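Local coordinates for oxidoreductase, short chain dehydrogenase/reductase family protein (Collinsella aerofaciens, PDB 5FYD) that reduces the 7-oxo group of 7-oxolithocholate with NADPH to yield ursodeoxycholate, acting as a homodimeric 7beta-hydroxysteroid dehydrogenase of the short-chain dehydrogenase/reductase family, at residues A[22-27]-A[85-90]; A[117-122]-A[165-170]. All blocks are in the same frame, centred on the assembly; numbering follows the deposited sequence.

Contact 1: A[22-27]-A[85-90]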
loop_
_atom_site.group_PDB
_atom_site.type_symbol
_atom_site.label_atom_id
_atom_site.label_comp_id
_atom_site.label_asym_id
_atom_site.label_seq_id
_atom_site.Cartn_x
_atom_site.Cartn_y
_atom_site.Cartn_z
ATOM N N LYS A 22 12.258 -6.591 -9.428
ATOM C CA LYS A 22 13.470 -5.864 -9.663
ATOM C C LYS A 22 14.686 -6.611 -9.126
ATOM O O LYS A 22 15.731 -6.664 -9.760
ATOM C CB LYS A 22 13.353 -4.487 -9.044
ATOM C CG LYS A 22 14.595 -3.656 -9.236
ATOM C CD LYS A 22 14.381 -2.217 -8.832
ATOM C CE LYS A 22 15.735 -1.558 -8.726
ATOM N NZ LYS A 22 15.626 -0.128 -8.371
ATOM N N ALA A 23 14.548 -7.193 -7.949
ATOM C CA ALA A 23 15.666 -7.913 -7.367
ATOM C C ALA A 23 16.007 -9.179 -8.162
ATOM O O ALA A 23 17.173 -9.550 -8.258
ATOM C CB ALA A 23 15.389 -8.233 -5.911
ATOM N N PHE A 24 14.991 -9.833 -8.750
ATOM C CA PHE A 24 15.274 -10.949 -9.672
ATOM C C PHE A 24 16.085 -10.483 -10.891
ATOM O O PHE A 24 17.032 -11.153 -11.317
ATOM C CB PHE A 24 13.989 -11.669 -10.129
ATOM C CG PHE A 24 13.569 -12.806 -9.229
ATOM C CD1 PHE A 24 14.304 -13.988 -9.209
ATOM C CD2 PHE A 24 12.471 -12.688 -8.380
ATOM C CE1 PHE A 24 13.951 -15.019 -8.370
ATOM C CE2 PHE A 24 12.100 -13.721 -7.547
ATOM C CZ PHE A 24 12.841 -14.887 -7.550
ATOM N N CYS A 25 15.709 -9.340 -11.462
ATOM C CA CYS A 25 16.418 -8.805 -12.638
ATOM C C CYS A 25 17.881 -8.560 -12.294
ATOM O O CYS A 25 18.786 -8.967 -13.032
ATOM C CB CYS A 25 15.800 -7.494 -13.119
ATOM S SG CYS A 25 14.134 -7.651 -13.829
ATOM N N GLU A 26 18.102 -7.918 -11.153
ATOM C CA GLU A 26 19.470 -7.584 -10.736
ATOM C C GLU A 26 20.278 -8.840 -10.462
ATOM O O GLU A 26 21.436 -8.927 -10.858
ATOM C CB GLU A 26 19.468 -6.652 -9.519
ATOM C CG GLU A 26 18.817 -5.315 -9.793
ATOM C CD GLU A 26 18.488 -4.522 -8.529
ATOM O OE1 GLU A 26 18.338 -5.108 -7.439
ATOM O OE2 GLU A 26 18.350 -3.302 -8.638
ATOM N N LYS A 27 19.667 -9.830 -9.802
ATOM C CA LYS A 27 20.371 -11.074 -9.459
ATOM C C LYS A 27 20.796 -11.862 -10.715
ATOM O O LYS A 27 21.958 -12.280 -10.825
ATOM C CB LYS A 27 19.529 -11.949 -8.526
ATOM C CG LYS A 27 20.193 -13.237 -8.077
ATOM C CD LYS A 27 21.410 -13.023 -7.187
ATOM C CE LYS A 27 21.825 -14.326 -6.513
ATOM N NZ LYS A 27 22.641 -14.091 -5.290
ATOM N N MET A 85 16.812 -19.444 -23.889
ATOM C CA MET A 85 16.189 -19.175 -22.580
ATOM C C MET A 85 16.814 -20.070 -21.513
ATOM O O MET A 85 16.957 -21.294 -21.699
ATOM C CB MET A 85 14.678 -19.419 -22.631
ATOM C CG MET A 85 13.932 -18.541 -23.636
ATOM S SD MET A 85 14.139 -16.786 -23.339
ATOM C CE MET A 85 13.538 -16.578 -21.657
ATOM N N GLY A 86 17.197 -19.456 -20.401
ATOM C CA GLY A 86 17.728 -20.208 -19.249
ATOM C C GLY A 86 16.923 -20.127 -17.960
ATOM O O GLY A 86 17.062 -20.998 -17.092
ATOM N N PHE A 87 16.091 -19.094 -17.819
ATOM C CA PHE A 87 15.453 -18.819 -16.536
ATOM C C PHE A 87 14.102 -18.172 -16.719
ATOM O O PHE A 87 13.927 -17.362 -17.618
ATOM C CB PHE A 87 16.329 -17.887 -15.691
ATOM C CG PHE A 87 15.769 -17.584 -14.345
ATOM C CD1 PHE A 87 15.910 -18.500 -13.305
ATOM C CD2 PHE A 87 15.128 -16.383 -14.090
ATOM C CE1 PHE A 87 15.389 -18.235 -12.048
ATOM C CE2 PHE A 87 14.620 -16.106 -12.831
ATOM C CZ PHE A 87 14.754 -17.028 -11.803
ATOM N N MET A 88 13.161 -18.547 -15.863
ATOM C CA MET A 88 11.886 -17.839 -15.758
ATOM C C MET A 88 11.523 -17.662 -14.293
ATOM O O MET A 88 11.732 -18.568 -13.490
ATOM C CB MET A 88 10.754 -18.598 -16.474
ATOM C CG MET A 88 9.428 -17.843 -16.564
ATOM S SD MET A 88 7.994 -18.936 -16.853
ATOM C CE MET A 88 7.600 -19.419 -15.196
ATOM N N SER A 89 10.990 -16.492 -13.952
ATOM C CA SER A 89 10.347 -16.289 -12.646
ATOM C C SER A 89 9.003 -15.612 -12.845
ATOM O O SER A 89 8.954 -14.548 -13.464
ATOM C CB SER A 89 11.188 -15.435 -11.697
ATOM O OG SER A 89 10.513 -15.214 -10.486
ATOM N N TYR A 90 7.944 -16.206 -12.289
ATOM C CA TYR A 90 6.649 -15.554 -12.232
ATOM C C TYR A 90 6.495 -14.852 -10.888
ATOM O O TYR A 90 6.413 -15.513 -9.847
ATOM C CB TYR A 90 5.508 -16.531 -12.472
ATOM C CG TYR A 90 4.259 -15.811 -12.909
ATOM C CD1 TYR A 90 4.095 -15.478 -14.241
ATOM C CD2 TYR A 90 3.280 -15.438 -12.020
ATOM C CE1 TYR A 90 2.986 -14.817 -14.696
ATOM C CE2 TYR A 90 2.150 -14.765 -12.456
ATOM C CZ TYR A 90 2.006 -14.446 -13.810
ATOM O OH TYR A 90 0.890 -13.764 -14.304
#

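Contact 2: A[117-122]-A[165-170]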
loop_
_atom_site.group_PDB
_atom_site.type_symbol
_atom_site.label_atom_id
_atom_site.label_comp_id
_atom_site.label_asym_id
_atom_site.label_seq_id
_atom_site.Cartn_x
_atom_site.Cartn_y
_atom_site.Cartn_z
ATOM N N VAL A 117 -4.066 -18.037 -14.794
ATOM C CA VAL A 117 -4.028 -18.294 -16.230
ATOM C C VAL A 117 -2.735 -17.840 -16.912
ATOM O O VAL A 117 -2.071 -18.651 -17.593
ATOM C CB VAL A 117 -5.260 -17.717 -16.951
ATOM C CG1 VAL A 117 -5.159 -17.905 -18.461
ATOM C CG2 VAL A 117 -6.540 -18.325 -16.375
ATOM N N THR A 118 -2.393 -16.557 -16.786
ATOM C CA THR A 118 -1.128 -16.069 -17.329
ATOM C C THR A 118 0.039 -16.794 -16.696
ATOM O O THR A 118 0.966 -17.177 -17.384
ATOM C CB THR A 118 -0.960 -14.555 -17.165
ATOM O OG1 THR A 118 -2.084 -13.888 -17.774
ATOM C CG2 THR A 118 0.349 -14.081 -17.810
ATOM N N PHE A 119 -0.042 -17.007 -15.387
ATOM C CA PHE A 119 0.933 -17.826 -14.670
ATOM C C PHE A 119 1.152 -19.178 -15.355
ATOM O O PHE A 119 2.285 -19.501 -15.734
ATOM C CB PHE A 119 0.505 -18.059 -13.227
ATOM C CG PHE A 119 1.205 -19.212 -12.593
ATOM C CD1 PHE A 119 2.582 -19.155 -12.351
ATOM C CD2 PHE A 119 0.531 -20.380 -12.290
ATOM C CE1 PHE A 119 3.238 -20.218 -11.781
ATOM C CE2 PHE A 119 1.198 -21.451 -11.713
ATOM C CZ PHE A 119 2.559 -21.376 -11.465
ATOM N N LEU A 120 0.076 -19.946 -15.515
ATOM C CA LEU A 120 0.220 -21.295 -16.048
ATOM C C LEU A 120 0.621 -21.308 -17.529
ATOM O O LEU A 120 1.374 -22.176 -17.925
ATOM C CB LEU A 120 -1.032 -22.140 -15.828
ATOM C CG LEU A 120 -0.767 -23.651 -15.978
ATOM C CD1 LEU A 120 0.204 -24.218 -14.936
ATOM C CD2 LEU A 120 -2.077 -24.421 -15.905
ATOM N N LYS A 121 0.102 -20.380 -18.331
ATOM C CA LYS A 121 0.511 -20.286 -19.733
ATOM C C LYS A 121 2.019 -20.112 -19.821
ATOM O O LYS A 121 2.688 -20.811 -20.588
ATOM C CB LYS A 121 -0.194 -19.116 -20.442
ATOM C CG LYS A 121 -1.653 -19.389 -20.777
ATOM C CD LYS A 121 -2.248 -18.216 -21.543
ATOM C CE LYS A 121 -3.578 -18.592 -22.172
ATOM N NZ LYS A 121 -4.019 -17.473 -23.058
ATOM N N CYS A 122 2.544 -19.190 -19.012
ATOM C CA CYS A 122 3.972 -18.925 -19.020
ATOM C C CYS A 122 4.730 -20.131 -18.515
ATOM O O CYS A 122 5.706 -20.548 -19.132
ATOM C CB CYS A 122 4.305 -17.680 -18.206
ATOM S SG CYS A 122 3.763 -16.159 -18.997
ATOM N N LYS A 165 1.263 -24.955 -5.184
ATOM C CA LYS A 165 1.079 -26.386 -5.419
ATOM C C LYS A 165 1.458 -26.824 -6.838
ATOM O O LYS A 165 2.001 -27.929 -7.021
ATOM C CB LYS A 165 -0.332 -26.835 -5.048
ATOM C CG LYS A 165 -0.691 -26.658 -3.574
ATOM C CD LYS A 165 0.143 -27.503 -2.632
ATOM C CE LYS A 165 0.320 -26.834 -1.276
ATOM N NZ LYS A 165 1.337 -27.529 -0.494
ATOM N N MET A 166 1.190 -25.985 -7.841
ATOM C CA MET A 166 1.616 -26.297 -9.198
ATOM C C MET A 166 3.133 -26.370 -9.259
ATOM O O MET A 166 3.695 -27.265 -9.871
ATOM C CB MET A 166 1.111 -25.263 -10.209
ATOM C CG MET A 166 1.354 -25.693 -11.662
ATOM S SD MET A 166 0.233 -27.067 -12.058
ATOM C CE MET A 166 1.022 -27.809 -13.468
ATOM N N THR A 167 3.812 -25.393 -8.642
ATOM C CA THR A 167 5.275 -25.333 -8.724
ATOM C C THR A 167 5.913 -26.451 -7.911
ATOM O O THR A 167 6.915 -27.025 -8.341
ATOM C CB THR A 167 5.811 -23.955 -8.334
ATOM O OG1 THR A 167 5.153 -22.961 -9.122
ATOM C CG2 THR A 167 7.314 -23.859 -8.587
ATOM N N GLU A 168 5.323 -26.788 -6.768
ATOM C CA GLU A 168 5.812 -27.917 -5.964
ATOM C C GLU A 168 5.784 -29.196 -6.782
ATOM O O GLU A 168 6.749 -29.947 -6.786
ATOM C CB GLU A 168 5.005 -28.095 -4.678
ATOM C CG GLU A 168 5.252 -27.006 -3.633
ATOM C CD GLU A 168 4.472 -27.201 -2.348
ATOM O OE1 GLU A 168 3.342 -27.729 -2.376
ATOM O OE2 GLU A 168 4.974 -26.811 -1.273
ATOM N N ALA A 169 4.680 -29.412 -7.491
ATOM C CA ALA A 169 4.521 -30.607 -8.333
ATOM C C ALA A 169 5.594 -30.672 -9.399
ATOM O O ALA A 169 6.278 -31.694 -9.530
ATOM C CB ALA A 169 3.151 -30.617 -8.965
ATOM N N VAL A 170 5.775 -29.566 -10.108
ATOM C CA VAL A 170 6.745 -29.485 -11.206
ATOM C C VAL A 170 8.182 -29.581 -10.688
ATOM O O VAL A 170 9.034 -30.210 -11.334
ATOM C CB VAL A 170 6.524 -28.217 -12.071
ATOM C CG1 VAL A 170 7.621 -28.036 -13.111
ATOM C CG2 VAL A 170 5.174 -28.278 -12.752
#

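Contact 1: A[22-27]-A[85-90]
OG of S89 and CG of F87 both stand anti to their backbone N (chi1 177° and -178°), which sends the serine hydroxyl and the phenylalanine ring from one side of strand 85-90 to the ring of F24 on helix 19-30. This is a helix-on-sheet contact of the Rossmann fold: the helix that starts at the NADP(+)-binding turn lies against the central parallel sheet, and within 22-27 it is F24 that reaches strand 85-90. Over one face of the F24 ring sits S89, with OG 3.6 Å above the ring plane and over its centre. CB of S89 makes a CH-pi contact from the same side, 4.2 Å from the centroid and only 7° off the ring normal. The hydroxyl is buried here, yet it is satisfied by a hydrogen bond to the carbonyl O of I139 on the adjacent strand 136-143. F87 approaches differently: its side chain crosses that of F24 at about a right angle, and only its far end touches. Around the pair, I139 and V141 of strand 136-143 also touch F24, while V218 and F222 of helix 214-224 pack on it from another element of the fold. No hydrogen bond joins the two segments, and the aromatic approach comes down to CZ of F87, 4.0 Å from CD1 and 4.1 Å from CE1 of F24.

Contact 2: A[117-122]-A[165-170]
M166 meets both F119 and L120 across two nearly parallel helical segments, 15° apart in direction, whose axes come no closer than 12.1 Å. At that separation the backbones stay well apart and long side chains bridge the gap, with L120 and M166 the residues whose CA atoms are nearest.

The apolar part has two pieces. On the more exposed side, CD1 of L120 lies against the methionine chain, 3.8 Å from CG of M166, with SD and CE also close by; the two side chains cross at about a right angle. M166 leaves its helix with CG anti to the backbone N (chi1 -171°) and then bends at chi2 (71°), a course that lays CG, SD and CE round the leucine methyl. Deeper in, CE2 of F119 is 4.1 Å from CB of M166, which stands at the ring edge, near its plane.

A polar atom shares that edge: OG1 of T167 lies 3.8 Å from CZ of F119. This buried hydroxyl is hydrogen-bonded to the carbonyl O of I163, one turn earlier in its own helix, and to ND2 of N140 on strand 136-143. Ionic pairing stays within 165-170, where NZ of K165 bridges to OE1 of E168 at 2.8 Å on the syn side of the carboxylate.

The contact joins helices 105-132 and 154-173 of the Rossmann-type domain. F123, one turn on from F119, continues it against M166, T167 and V170; on the sheet side, Y90 of strand 85-90 meets the F119 ring edge-to-face, and V181 and V183 of strand 179-186 touch T167.

How the contacts relate
The centres of contacts 1 and 2 lie 16 Å apart, and strand 85-90 links them: S89 and F87 serve helix 19-30 in contact 1, while M88 and Y90 point to helix 105-132, which follows in the chain. There OH of Y90, hydrogen-bonded to the carbonyl O of V114, lies 3.5 Å from CB of T118, and SD of M88 is 3.6 Å from the carbonyl O of C122. Both contacts lie near the cofactor and catalytic residues. Side chain to side chain, F24 is about 4 Å from V20 of the NADP(+) site, one turn earlier in the same helix, and K160, assigned by similarity to act on the probable catalytic tyrosine Y156, is about 9 Å from S89 and about 8 Å from F119.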